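Local coordinates for odorant Binding Protein from Varroa destructor, form P2<1> (Varroa destructor, PDB 7NZA), which probably binds and carries small odorant or other hydrophobic molecules in an internal cavity, as a non-classical odorant-binding protein of the Varroa mite, at residues V15-C21 against I140-M146; V37-C41 against C68-E73; Y82-A87 against Q125-Y129. All blocks are in the same frame, centred on the assembly; numbering follows the deposited sequence. Where two conformers were deposited one is given.

In the fold
Interaction 3 is the buried one: every residue that touches there is buried, and the contact is mainly rings and methyl groups. Interactions 1 and 2 are only partly buried and each holds a disulfide. Interaction 1 joins two short strands near the chain ends by backbone hydrogen bonds, backed by a salt bridge and apolar contacts. It encloses the other two along the sequence and shares helix 122-141 with interaction 3. No hydrogen bond crosses interaction 2, where Val37 packs on alanines. Interactions 2 and 3 touch: Leu70 packs on Tyr82 and Val126, and Arg86 NH1 probably hydrogen-bonds Glu73 O at 2.8 Å. All three also reach the second subunit.

Interaction 1: residues V15-C21 against I140-M146; sequences VIEWGKC and ICGIKVM
Four backbone hydrogen bonds join the segments. Lys144 N gives to Glu17 O, and Glu17 N to Lys144 O, each at 3.0 Å. Met146 N gives to Val15 O at 2.9 Å. Lys20 N donates to Cys141 O at 2.9 Å, almost in line. Beyond Val15 and Met146 a water joins Val15 N (3.0 Å) and Met146 O (2.9 Å). Glu17 OE1 and Lys144 NZ form a long salt bridge of 3.5 Å. Both atoms also hydrogen-bond the backbone of Leu47 of the second subunit. The disulfide Cys21 SG to Cys141 SG (2.0 Å, chi3 -79°) ties the other end, with both cysteines in the m rotamer. The motif is a two-stranded antiparallel sheet that pairs the N- and C-terminal parts of the chain. Glu17 and Lys144 are a hydrogen-bonded pair (CA-CA 5.2 Å). Ile16 and Val145 are a non-hydrogen-bonded pair (CA-CA 4.5 Å), with side chains on the other face. A type II' turn from Trp18 to Cys21, closed by Cys21 N to Trp18 O at 2.9 Å, follows the strand. Gly19 (phi 61°) faces Cys141 O, where a CB would clash. Gly142, also at positive phi, leads out of helix 122-141. Apolar contacts flank the backbone: Ile16 CG2 meets Ile143 CG2 at 3.8 Å, and Ile16 CG1 meets Val145 CG1 at 4.0 Å. Trp18 CE3 lies 4.0 Å from Ile143 CD1, and Val15 CB lies 3.8 Å from Met146 CB. Val15 also packs on Val38 of the second subunit.

Interaction 2: residues V37-C41 against C68-E73; sequences VVDKC and CALKAE
Segments 37-41 and 68-72 are both helical. Their axes approach to 9.4 Å, with a signed crossing angle of 115°. The residues nearest across the gap are Val37 with Ala69 (CA-CA 5.9 Å) and Cys41 with Cys68 (CA-CA 6.1 Å). Val37, chi1 t, is the main bump. Its CG1 fits against small methyl groups, 3.5 Å from Ala69 CB and 4.4 Å from Ala72 CB. Its CG2 lies 3.3 Å from Glu73 OE1, because the Glu73 side chain (chi1 m, chi2 m) folds back toward the valine. One turn after Val37, Cys41 (m) meets Cys68 (t), the residue just before Ala69, in a disulfide, SG to SG 2.1 Å, chi3 -90°. Cys41 SG also sits 3.6 Å from Ala69 N. No hydrogen bond crosses the contact. This is an interhelical disulfide, one of three disulfides in this mainly helical odorant-binding protein. It staples helix 28-44 to the C-terminal end of helix 55-72. On another side of that second helix, Leu70 packs on Val126 and Gln130 of helix 122-141.

Interaction 3: residues Y82-A87 against Q125-Y129; sequences YKFDRA and QVQLY
Tyr129, Tyr82 and Phe84 bury the most surface here. Tyr129 (chi1 t) projects from helix 122-141 toward the start of helix 84-93. Phe84 (chi1 m) turns its ring edge to the face of Tyr129. This T-shaped pair has centroids 5.2 Å apart and planes at 87°, with Phe84 CE1 3.7 Å from Tyr129 CG. Tyr82 (chi1 t) lies obliquely to Tyr129, centroids 5.6 Å apart and planes at 45°. Val126 CG2 sits over the Tyr82 face, a CH-pi contact 3.6 Å from the ring centroid. The three rings form a buried aromatic cluster that joins helix 122-141 to the N-terminus of helix 84-93. An inverse gamma turn centred on Lys83, at the N-cap position, leads into that helix and places Tyr82 and Phe84. Ala87 CB adds a contact to Tyr129 OH at 3.6 Å. A water links Tyr82 N and Gln125 OE1, 2.9 Å from each, while Gln125 NE2 bonds to His119 O. The hydroxyls bond outward, Tyr129 OH to His108 and Tyr82 OH to Ser7 of the second subunit.

Interaction 1: residues V15-C21 against I140-M146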
loop_
_atom_site.group_PDB
_atom_site.type_symbol
_atom_site.label_atom_id
_atom_site.label_comp_id
_atom_site.label_asym_id
_atom_site.label_seq_id
_atom_site.Cartn_x
_atom_site.Cartn_y
_atom_site.Cartn_z
ATOM N N VAL A 15 -0.476 3.286 6.168
ATOM C CA VAL A 15 -0.925 4.109 7.295
ATOM C C VAL A 15 -0.644 3.315 8.564
ATOM O O VAL A 15 -1.403 2.369 8.883
ATOM C CB VAL A 15 -2.385 4.457 7.154
ATOM C CG1 VAL A 15 -2.858 5.300 8.289
ATOM C CG2 VAL A 15 -2.681 5.172 5.839
ATOM N N ILE A 16 0.477 3.598 9.190
ATOM C CA ILE A 16 1.072 2.771 10.250
ATOM C C ILE A 16 1.506 3.674 11.379
ATOM O O ILE A 16 2.180 4.690 11.101
ATOM C CB ILE A 16 2.247 1.971 9.727
ATOM C CG1 ILE A 16 1.735 1.057 8.642
ATOM C CG2 ILE A 16 2.883 1.229 10.867
ATOM C CD1 ILE A 16 2.857 0.198 8.038
ATOM N N GLU A 17 1.200 3.276 12.592
ATOM C CA GLU A 17 1.844 3.783 13.800
ATOM C C GLU A 17 2.876 2.775 14.265
ATOM O O GLU A 17 2.551 1.603 14.456
ATOM C CB GLU A 17 0.833 4.083 14.878
ATOM C CG GLU A 17 -0.052 5.240 14.510
ATOM C CD GLU A 17 -0.820 5.748 15.702
ATOM O OE1 GLU A 17 -1.955 5.559 15.744
ATOM O OE2 GLU A 17 -0.261 6.493 16.516
ATOM N N TRP A 18 4.095 3.200 14.437
ATOM C CA TRP A 18 5.253 2.337 14.633
ATOM C C TRP A 18 5.499 2.007 16.102
ATOM O O TRP A 18 6.413 1.235 16.351
ATOM C CB TRP A 18 6.457 2.990 13.957
ATOM C CG TRP A 18 6.305 2.954 12.461
ATOM C CD1 TRP A 18 5.793 3.937 11.671
ATOM C CD2 TRP A 18 6.561 1.817 11.609
ATOM N NE1 TRP A 18 5.723 3.484 10.377
ATOM C CE2 TRP A 18 6.161 2.202 10.308
ATOM C CE3 TRP A 18 7.072 0.545 11.811
ATOM C CZ2 TRP A 18 6.315 1.328 9.222
ATOM C CZ3 TRP A 18 7.207 -0.285 10.744
ATOM C CH2 TRP A 18 6.822 0.102 9.463
ATOM N N GLY A 19 4.742 2.600 17.019
ATOM C CA GLY A 19 4.889 2.215 18.425
ATOM C C GLY A 19 6.294 2.482 18.948
ATOM O O GLY A 19 6.882 3.546 18.789
ATOM N N LYS A 20 6.891 1.455 19.491
ATOM C CA LYS A 20 8.250 1.396 20.097
ATOM C C LYS A 20 9.321 1.196 19.035
ATOM O O LYS A 20 10.505 0.985 19.407
ATOM C CB LYS A 20 8.342 0.314 21.193
ATOM C CG LYS A 20 7.346 0.495 22.327
ATOM C CD LYS A 20 7.471 -0.502 23.483
ATOM C CE LYS A 20 7.784 -1.912 23.023
ATOM N NZ LYS A 20 7.764 -2.892 24.138
ATOM N N CYS A 21 8.957 1.102 17.745
ATOM C CA CYS A 21 9.858 0.583 16.706
ATOM C C CYS A 21 9.858 1.472 15.459
ATOM O O CYS A 21 9.768 0.968 14.371
ATOM C CB CYS A 21 9.427 -0.846 16.396
ATOM S SG CYS A 21 9.638 -1.932 17.816
ATOM N N ILE A 140 5.232 -7.037 19.761
ATOM C CA ILE A 140 6.338 -6.564 20.617
ATOM C C ILE A 140 6.403 -5.053 20.557
ATOM O O ILE A 140 6.597 -4.357 21.568
ATOM C CB ILE A 140 7.640 -7.210 20.189
ATOM C CG1 ILE A 140 7.644 -8.693 20.523
ATOM C CG2 ILE A 140 8.839 -6.427 20.753
ATOM C CD1 ILE A 140 8.652 -9.502 19.769
ATOM N N CYS A 141 6.220 -4.499 19.379
ATOM C CA CYS A 141 6.469 -3.055 19.144
ATOM C C CYS A 141 5.229 -2.217 19.445
ATOM O O CYS A 141 5.347 -1.006 19.509
ATOM C CB CYS A 141 6.867 -2.870 17.697
ATOM S SG CYS A 141 8.501 -3.523 17.296
ATOM N N GLY A 142 4.066 -2.831 19.499
ATOM C CA GLY A 142 2.788 -2.075 19.529
ATOM C C GLY A 142 2.474 -1.370 18.239
ATOM O O GLY A 142 1.986 -0.216 18.262
ATOM N N ILE A 143 2.792 -1.983 17.114
ATOM C CA ILE A 143 2.518 -1.390 15.794
ATOM C C ILE A 143 1.062 -1.571 15.442
ATOM O O ILE A 143 0.483 -2.648 15.676
ATOM C CB ILE A 143 3.386 -2.016 14.709
ATOM C CG1 ILE A 143 4.837 -1.612 14.946
ATOM C CG2 ILE A 143 2.898 -1.693 13.324
ATOM C CD1 ILE A 143 5.844 -2.440 14.162
ATOM N N LYS A 144 0.426 -0.514 14.918
ATOM C CA LYS A 144 -0.942 -0.597 14.370
ATOM C C LYS A 144 -0.887 -0.270 12.879
ATOM O O LYS A 144 -0.238 0.667 12.497
ATOM C CB LYS A 144 -1.893 0.354 15.089
ATOM C CG LYS A 144 -2.167 -0.004 16.539
ATOM C CD LYS A 144 -3.106 0.990 17.219
ATOM C CE LYS A 144 -2.444 2.333 17.442
ATOM N NZ LYS A 144 -3.277 3.342 18.144
ATOM N N VAL A 145 -1.570 -1.067 12.099
ATOM C CA VAL A 145 -1.596 -0.867 10.630
ATOM C C VAL A 145 -3.054 -0.714 10.220
ATOM O O VAL A 145 -3.842 -1.546 10.532
ATOM C CB VAL A 145 -0.947 -2.061 9.894
ATOM C CG1 VAL A 145 -0.964 -1.897 8.380
ATOM C CG2 VAL A 145 0.455 -2.320 10.395
ATOM N N MET A 146 -3.340 0.303 9.418
ATOM C CA MET A 146 -4.725 0.508 8.947
ATOM C C MET A 146 -5.018 -0.493 7.834
ATOM O O MET A 146 -4.135 -0.737 7.011
ATOM C CB MET A 146 -4.895 1.915 8.379
ATOM C CG MET A 146 -6.335 2.349 8.293
ATOM S SD MET A 146 -6.490 3.951 7.484
ATOM C CE MET A 146 -6.212 3.399 5.815
HETATM O O HOH W 1 -2.184 0.847 5.659
#

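Interaction 2: residues V37-C41 against C68-E73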
loop_
_atom_site.group_PDB
_atom_site.type_symbol
_atom_site.label_atom_id
_atom_site.label_comp_id
_atom_site.label_asym_id
_atom_site.label_seq_id
_atom_site.Cartn_x
_atom_site.Cartn_y
_atom_site.Cartn_z
ATOM N N VAL A 37 12.020 -3.343 -7.932
ATOM C CA VAL A 37 12.053 -4.829 -7.952
ATOM C C VAL A 37 10.680 -5.394 -8.377
ATOM O O VAL A 37 10.582 -6.262 -9.229
ATOM C CB VAL A 37 12.491 -5.328 -6.551
ATOM C CG1 VAL A 37 12.257 -6.831 -6.467
ATOM C CG2 VAL A 37 13.949 -5.014 -6.238
ATOM N N VAL A 38 9.659 -4.910 -7.673
ATOM C CA VAL A 38 8.276 -5.363 -7.973
ATOM C C VAL A 38 7.894 -5.049 -9.426
ATOM O O VAL A 38 7.334 -5.899 -10.099
ATOM C CB VAL A 38 7.316 -4.737 -6.966
ATOM C CG1 VAL A 38 5.865 -4.875 -7.463
ATOM C CG2 VAL A 38 7.491 -5.393 -5.624
ATOM N N ASP A 39 8.213 -3.855 -9.893
ATOM C CA ASP A 39 7.811 -3.432 -11.234
ATOM C C ASP A 39 8.560 -4.323 -12.229
ATOM O O ASP A 39 7.963 -4.720 -13.268
ATOM C CB ASP A 39 8.019 -1.943 -11.450
ATOM C CG ASP A 39 7.042 -1.068 -10.727
ATOM O OD1 ASP A 39 5.986 -1.615 -10.371
ATOM O OD2 ASP A 39 7.314 0.118 -10.584
ATOM N N LYS A 40 9.809 -4.663 -11.971
ATOM C CA LYS A 40 10.513 -5.542 -12.873
ATOM C C LYS A 40 9.891 -6.928 -12.858
ATOM O O LYS A 40 9.705 -7.546 -13.937
ATOM C CB LYS A 40 11.995 -5.597 -12.577
ATOM C CG LYS A 40 12.790 -6.440 -13.577
ATOM N N CYS A 41 9.581 -7.486 -11.680
ATOM C CA CYS A 41 8.901 -8.779 -11.598
ATOM C C CYS A 41 7.612 -8.799 -12.417
ATOM O O CYS A 41 7.321 -9.755 -13.065
ATOM C CB CYS A 41 8.635 -9.107 -10.121
ATOM S SG CYS A 41 10.103 -9.520 -9.191
ATOM N N CYS A 68 9.579 -13.746 -6.572
ATOM C CA CYS A 68 10.439 -13.038 -7.526
ATOM C C CYS A 68 11.223 -11.945 -6.815
ATOM O O CYS A 68 12.417 -11.806 -7.005
ATOM C CB CYS A 68 9.591 -12.455 -8.641
ATOM S SG CYS A 68 10.519 -11.452 -9.832
ATOM N N ALA A 69 10.545 -11.133 -6.022
ATOM C CA ALA A 69 11.256 -10.034 -5.365
ATOM C C ALA A 69 12.267 -10.539 -4.392
ATOM O O ALA A 69 13.431 -10.016 -4.349
ATOM C CB ALA A 69 10.268 -9.136 -4.706
ATOM N N LEU A 70 11.986 -11.568 -3.624
ATOM C CA LEU A 70 12.981 -12.155 -2.703
ATOM C C LEU A 70 14.131 -12.725 -3.517
ATOM O O LEU A 70 15.299 -12.505 -3.103
ATOM C CB LEU A 70 12.319 -13.259 -1.889
ATOM C CG LEU A 70 11.392 -12.795 -0.754
ATOM C CD1 LEU A 70 10.459 -13.893 -0.358
ATOM C CD2 LEU A 70 12.217 -12.439 0.456
ATOM N N LYS A 71 13.884 -13.459 -4.584
ATOM C CA LYS A 71 14.967 -14.098 -5.373
ATOM C C LYS A 71 15.831 -12.983 -5.974
ATOM O O LYS A 71 17.094 -13.116 -5.914
ATOM C CB LYS A 71 14.423 -15.061 -6.424
ATOM C CG LYS A 71 15.449 -15.831 -7.301
ATOM C CD LYS A 71 15.966 -17.140 -6.711
ATOM C CE LYS A 71 17.243 -17.773 -7.260
ATOM N NZ LYS A 71 17.109 -18.341 -8.631
ATOM N N ALA A 72 15.245 -11.950 -6.547
ATOM C CA ALA A 72 15.984 -10.906 -7.260
ATOM C C ALA A 72 16.877 -10.211 -6.275
ATOM O O ALA A 72 17.945 -9.755 -6.683
ATOM C CB ALA A 72 15.035 -9.962 -7.913
ATOM N N GLU A 73 16.449 -10.072 -5.045
ATOM C CA GLU A 73 17.267 -9.360 -4.057
ATOM C C GLU A 73 18.149 -10.314 -3.247
ATOM O O GLU A 73 18.745 -9.835 -2.223
ATOM C CB GLU A 73 16.346 -8.567 -3.137
ATOM C CG GLU A 73 15.617 -7.407 -3.828
ATOM C CD GLU A 73 16.414 -6.125 -3.887
ATOM O OE1 GLU A 73 15.869 -5.009 -3.558
ATOM O OE2 GLU A 73 17.588 -6.227 -4.222
#

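Interaction 3: residues Y82-A87 against Q125-Y129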
loop_
_atom_site.group_PDB
_atom_site.type_symbol
_atom_site.label_atom_id
_atom_site.label_comp_id
_atom_site.label_asym_id
_atom_site.label_seq_id
_atom_site.Cartn_x
_atom_site.Cartn_y
_atom_site.Cartn_z
ATOM N N TYR A 82 15.726 -20.083 2.095
ATOM C CA TYR A 82 15.680 -18.659 2.511
ATOM C C TYR A 82 16.785 -18.371 3.472
ATOM O O TYR A 82 17.081 -19.172 4.391
ATOM C CB TYR A 82 14.326 -18.376 3.160
ATOM C CG TYR A 82 14.200 -16.969 3.706
ATOM C CD1 TYR A 82 14.080 -15.847 2.904
ATOM C CD2 TYR A 82 14.122 -16.789 5.056
ATOM C CE1 TYR A 82 13.923 -14.578 3.455
ATOM C CE2 TYR A 82 13.973 -15.558 5.603
ATOM C CZ TYR A 82 13.883 -14.449 4.840
ATOM O OH TYR A 82 13.693 -13.230 5.430
ATOM N N LYS A 83 17.392 -17.210 3.354
ATOM C CA LYS A 83 18.532 -16.758 4.159
ATOM C C LYS A 83 18.070 -16.173 5.482
ATOM O O LYS A 83 18.124 -14.984 5.748
ATOM C CB LYS A 83 19.405 -15.772 3.391
ATOM C CG LYS A 83 20.132 -16.373 2.202
ATOM C CD LYS A 83 21.010 -15.362 1.463
ATOM C CE LYS A 83 21.638 -15.988 0.233
ATOM N NZ LYS A 83 22.301 -14.947 -0.579
ATOM N N PHE A 84 17.664 -17.088 6.371
ATOM C CA PHE A 84 17.208 -16.681 7.734
ATOM C C PHE A 84 18.270 -15.880 8.457
ATOM O O PHE A 84 17.962 -14.905 9.151
ATOM C CB PHE A 84 16.828 -17.916 8.550
ATOM C CG PHE A 84 15.604 -18.626 8.050
ATOM C CD1 PHE A 84 14.331 -18.172 8.409
ATOM C CD2 PHE A 84 15.692 -19.758 7.279
ATOM C CE1 PHE A 84 13.190 -18.821 7.986
ATOM C CE2 PHE A 84 14.547 -20.413 6.895
ATOM C CZ PHE A 84 13.316 -19.928 7.225
ATOM N N ASP A 85 19.562 -16.243 8.312
ATOM C CA ASP A 85 20.615 -15.525 9.060
ATOM C C ASP A 85 20.770 -14.117 8.506
ATOM O O ASP A 85 21.022 -13.176 9.260
ATOM C CB ASP A 85 21.988 -16.213 9.008
ATOM C CG ASP A 85 21.941 -17.584 9.667
ATOM O OD1 ASP A 85 20.936 -17.935 10.372
ATOM O OD2 ASP A 85 22.957 -18.305 9.534
ATOM N N ARG A 86 20.560 -13.936 7.202
ATOM C CA ARG A 86 20.542 -12.556 6.645
ATOM C C ARG A 86 19.420 -11.754 7.259
ATOM O O ARG A 86 19.555 -10.572 7.553
ATOM C CB ARG A 86 20.471 -12.610 5.116
ATOM C CG ARG A 86 20.487 -11.255 4.464
ATOM C CD ARG A 86 20.319 -11.307 2.958
ATOM N NE ARG A 86 20.099 -9.975 2.406
ATOM C CZ ARG A 86 19.746 -9.710 1.149
ATOM N NH1 ARG A 86 19.742 -10.689 0.302
ATOM N NH2 ARG A 86 19.398 -8.477 0.842
ATOM N N ALA A 87 18.231 -12.350 7.404
ATOM C CA ALA A 87 17.090 -11.661 8.003
ATOM C C ALA A 87 17.414 -11.207 9.431
ATOM O O ALA A 87 17.087 -10.103 9.855
ATOM C CB ALA A 87 15.864 -12.526 7.946
ATOM N N GLN A 125 8.142 -22.109 3.666
ATOM C CA GLN A 125 8.906 -21.738 4.875
ATOM C C GLN A 125 9.008 -20.196 4.972
ATOM O O GLN A 125 8.749 -19.618 6.018
ATOM C CB GLN A 125 10.301 -22.298 4.880
ATOM C CG GLN A 125 10.337 -23.797 5.087
ATOM C CD GLN A 125 11.734 -24.337 5.035
ATOM O OE1 GLN A 125 12.704 -23.632 4.763
ATOM N NE2 GLN A 125 11.911 -25.604 5.380
ATOM N N VAL A 126 9.400 -19.528 3.908
ATOM C CA VAL A 126 9.613 -18.071 3.996
ATOM C C VAL A 126 8.252 -17.404 4.158
ATOM O O VAL A 126 8.112 -16.426 4.937
ATOM C CB VAL A 126 10.452 -17.454 2.838
ATOM C CG1 VAL A 126 9.943 -17.711 1.465
ATOM C CG2 VAL A 126 10.669 -15.974 3.129
ATOM N N GLN A 127 7.213 -17.918 3.525
ATOM C CA GLN A 127 5.868 -17.339 3.698
ATOM C C GLN A 127 5.435 -17.388 5.152
ATOM O O GLN A 127 4.961 -16.414 5.722
ATOM C CB GLN A 127 4.855 -18.071 2.790
ATOM C CG GLN A 127 5.095 -17.802 1.272
ATOM C CD GLN A 127 4.279 -18.690 0.367
ATOM O OE1 GLN A 127 3.773 -19.732 0.803
ATOM N NE2 GLN A 127 4.188 -18.326 -0.910
ATOM N N LEU A 128 5.594 -18.547 5.791
ATOM C CA LEU A 128 5.157 -18.637 7.208
ATOM C C LEU A 128 6.104 -17.802 8.088
ATOM O O LEU A 128 5.604 -17.115 8.960
ATOM C CB LEU A 128 5.049 -20.090 7.672
ATOM C CG LEU A 128 4.612 -20.262 9.128
ATOM C CD1 LEU A 128 3.277 -19.585 9.420
ATOM C CD2 LEU A 128 4.515 -21.748 9.480
ATOM N N TYR A 129 7.407 -17.810 7.838
ATOM C CA TYR A 129 8.341 -16.989 8.638
ATOM C C TYR A 129 7.936 -15.517 8.555
ATOM O O TYR A 129 7.860 -14.842 9.586
ATOM C CB TYR A 129 9.762 -17.148 8.115
ATOM C CG TYR A 129 10.730 -16.175 8.707
ATOM C CD1 TYR A 129 11.255 -16.370 9.972
ATOM C CD2 TYR A 129 11.065 -15.006 8.037
ATOM C CE1 TYR A 129 12.121 -15.461 10.533
ATOM C CE2 TYR A 129 11.937 -14.072 8.568
ATOM C CZ TYR A 129 12.462 -14.303 9.852
ATOM O OH TYR A 129 13.259 -13.340 10.357
HETATM O O HOH W 2 13.325 -21.511 2.910
#